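Local coordinates for protein phosphoglycolate phosphatase (Lactobacillus plantarum, PDB 2HDO) that probably hydrolyses the phosphate ester of 2-phosphoglycolate, as a phosphatase of the haloacid dehalogenase (HAD) superfamily, at residues A[7-12]-A[99-104]. Residues are numbered along the deposited sequence; the frame is centred on the assembly and turned at random.
Sequences LMFDID and LRLGIV. With PO4 (phosphate ion), chain B.
Strand 100-104 runs parallel to strand 7-9 in the Rossmann-like sheet of a HAD phosphatase, joined by four backbone hydrogen bonds; the tightest, F9 N to G102 O (2.8 Å), reaches its acceptor from above the carbonyl plane. M8, a selenomethionine, bends at chi2 (-73°) and chi3 so that SE lies over G102 CA at 3.7 Å and CE lies against G102 N; a beta-carbon on G102 would collide with SE. On the other face L7, F9, L101 and I103 line up: the F9 ring turns its edge to G102 O, in plane, with CD1 3.5 Å away, while I11, its CG1 anti to the carbonyl carbon, crosses I103 at about a right angle, I11 CD1 to I103 CG2 3.7 Å. Past the strand end, D10 swings CG anti to the backbone N (chi1 -154°), bringing OD1 to 2.6 Å from the phosphate P, closer than non-bonded packing allows. K138 forms a salt bridge with D10 OD1, and D12 N donates almost straight (174°) to phosphate O2. An alanine at D10 would remove both carboxylate oxygens and would probably lose the close approach to phosphorus and the salt bridge to K138. The geometry is consistent with D10 as the HAD nucleophile, its charge probably stabilised by K138.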
loop_
_atom_site.group_PDB
_atom_site.type_symbol
_atom_site.label_atom_id
_atom_site.label_comp_id
_atom_site.label_asym_id
_atom_site.label_seq_id
_atom_site.Cartn_x
_atom_site.Cartn_y
_atom_site.Cartn_z
ATOM N N LEU A 7 10.545 9.798 -1.951
ATOM C CA LEU A 7 9.606 9.159 -1.046
ATOM C C LEU A 7 8.647 8.335 -1.862
ATOM O O LEU A 7 7.998 8.864 -2.752
ATOM C CB LEU A 7 8.810 10.173 -0.253
ATOM C CG LEU A 7 9.549 11.137 0.628
ATOM C CD1 LEU A 7 8.499 11.979 1.387
ATOM C CD2 LEU A 7 10.496 10.479 1.576
HETATM N N MSE A 8 8.618 7.030 -1.587
HETATM C CA MSE A 8 7.636 6.132 -2.196
HETATM C C MSE A 8 6.638 5.731 -1.164
HETATM O O MSE A 8 7.009 5.504 -0.025
HETATM C CB MSE A 8 8.325 4.885 -2.744
HETATM C CG MSE A 8 9.380 5.203 -3.737
HETATM SE SE MSE A 8 8.630 5.785 -5.456
HETATM C CE MSE A 8 9.581 7.554 -5.693
ATOM N N PHE A 9 5.378 5.644 -1.554
ATOM C CA PHE A 9 4.293 5.374 -0.651
ATOM C C PHE A 9 3.516 4.134 -1.107
ATOM O O PHE A 9 3.245 3.970 -2.277
ATOM C CB PHE A 9 3.262 6.519 -0.621
ATOM C CG PHE A 9 3.796 7.823 -0.097
ATOM C CD1 PHE A 9 4.471 8.671 -0.956
ATOM C CD2 PHE A 9 3.632 8.199 1.232
ATOM C CE1 PHE A 9 5.000 9.863 -0.506
ATOM C CE2 PHE A 9 4.139 9.422 1.678
ATOM C CZ PHE A 9 4.840 10.233 0.813
ATOM N N ASP A 10 3.154 3.300 -0.147
ATOM C CA ASP A 10 2.014 2.351 -0.316
ATOM C C ASP A 10 0.688 3.102 -0.224
ATOM O O ASP A 10 0.652 4.213 0.282
ATOM C CB ASP A 10 2.062 1.312 0.805
ATOM C CG ASP A 10 1.423 0.020 0.421
ATOM O OD1 ASP A 10 0.930 -0.115 -0.729
ATOM O OD2 ASP A 10 1.396 -0.861 1.298
ATOM N N ILE A 11 -0.420 2.516 -0.693
ATOM C CA ILE A 11 -1.692 3.199 -0.642
ATOM C C ILE A 11 -2.507 2.729 0.559
ATOM O O ILE A 11 -2.811 3.500 1.468
ATOM C CB ILE A 11 -2.498 3.008 -1.943
ATOM C CG1 ILE A 11 -1.744 3.657 -3.100
ATOM C CG2 ILE A 11 -3.865 3.662 -1.802
ATOM C CD1 ILE A 11 -2.223 3.260 -4.490
ATOM N N ASP A 12 -2.826 1.453 0.569
ATOM C CA ASP A 12 -3.795 0.936 1.543
ATOM C C ASP A 12 -3.224 0.910 2.936
ATOM O O ASP A 12 -2.188 0.294 3.159
ATOM C CB ASP A 12 -4.252 -0.467 1.137
ATOM C CG ASP A 12 -5.000 -0.481 -0.165
ATOM O OD1 ASP A 12 -6.154 0.033 -0.189
ATOM O OD2 ASP A 12 -4.438 -1.020 -1.168
ATOM N N LEU A 99 11.567 16.842 -4.111
ATOM C CA LEU A 99 11.422 15.399 -3.959
ATOM C C LEU A 99 10.862 14.721 -5.194
ATOM O O LEU A 99 10.035 15.280 -5.919
ATOM C CB LEU A 99 10.498 15.066 -2.809
ATOM C CG LEU A 99 11.079 15.282 -1.450
ATOM C CD1 LEU A 99 9.995 15.207 -0.410
ATOM C CD2 LEU A 99 12.209 14.242 -1.187
ATOM N N ARG A 100 11.324 13.506 -5.452
ATOM C CA ARG A 100 10.615 12.618 -6.354
ATOM C C ARG A 100 9.649 11.788 -5.546
ATOM O O ARG A 100 10.056 11.051 -4.642
ATOM C CB ARG A 100 11.544 11.714 -7.190
ATOM C CG ARG A 100 12.783 12.339 -7.742
ATOM C CD ARG A 100 12.648 13.588 -8.570
ATOM N NE ARG A 100 11.593 13.586 -9.581
ATOM C CZ ARG A 100 11.676 13.110 -10.827
ATOM N NH1 ARG A 100 12.773 12.494 -11.273
ATOM N NH2 ARG A 100 10.626 13.248 -11.635
ATOM N N LEU A 101 8.363 11.940 -5.830
ATOM C CA LEU A 101 7.336 11.241 -5.085
ATOM C C LEU A 101 6.777 10.118 -5.972
ATOM O O LEU A 101 6.648 10.264 -7.199
ATOM C CB LEU A 101 6.184 12.184 -4.680
ATOM C CG LEU A 101 6.538 13.415 -3.831
ATOM C CD1 LEU A 101 5.284 14.161 -3.504
ATOM C CD2 LEU A 101 7.268 13.025 -2.562
ATOM N N GLY A 102 6.454 8.990 -5.365
ATOM C CA GLY A 102 5.753 7.963 -6.097
ATOM C C GLY A 102 4.976 6.985 -5.218
ATOM O O GLY A 102 4.983 7.042 -3.968
ATOM N N ILE A 103 4.354 6.058 -5.920
ATOM C CA ILE A 103 3.519 5.039 -5.349
ATOM C C ILE A 103 4.017 3.655 -5.805
ATOM O O ILE A 103 4.337 3.435 -6.967
ATOM C CB ILE A 103 2.055 5.252 -5.775
ATOM C CG1 ILE A 103 1.498 6.444 -4.988
ATOM C CG2 ILE A 103 1.216 3.965 -5.507
ATOM C CD1 ILE A 103 0.098 6.768 -5.282
ATOM N N VAL A 104 4.082 2.723 -4.869
ATOM C CA VAL A 104 4.384 1.325 -5.165
ATOM C C VAL A 104 3.345 0.485 -4.447
ATOM O O VAL A 104 3.346 0.368 -3.214
ATOM C CB VAL A 104 5.819 0.914 -4.659
ATOM C CG1 VAL A 104 6.101 -0.546 -4.982
ATOM C CG2 VAL A 104 6.852 1.843 -5.189
HETATM P P PO4 B . -1.123 -1.728 -1.110
HETATM O O1 PO4 B . 0.121 -2.454 -1.691
HETATM O O2 PO4 B . -1.494 -0.308 -1.592
HETATM O O3 PO4 B . -0.934 -1.662 0.425
HETATM O O4 PO4 B . -2.355 -2.594 -1.398
#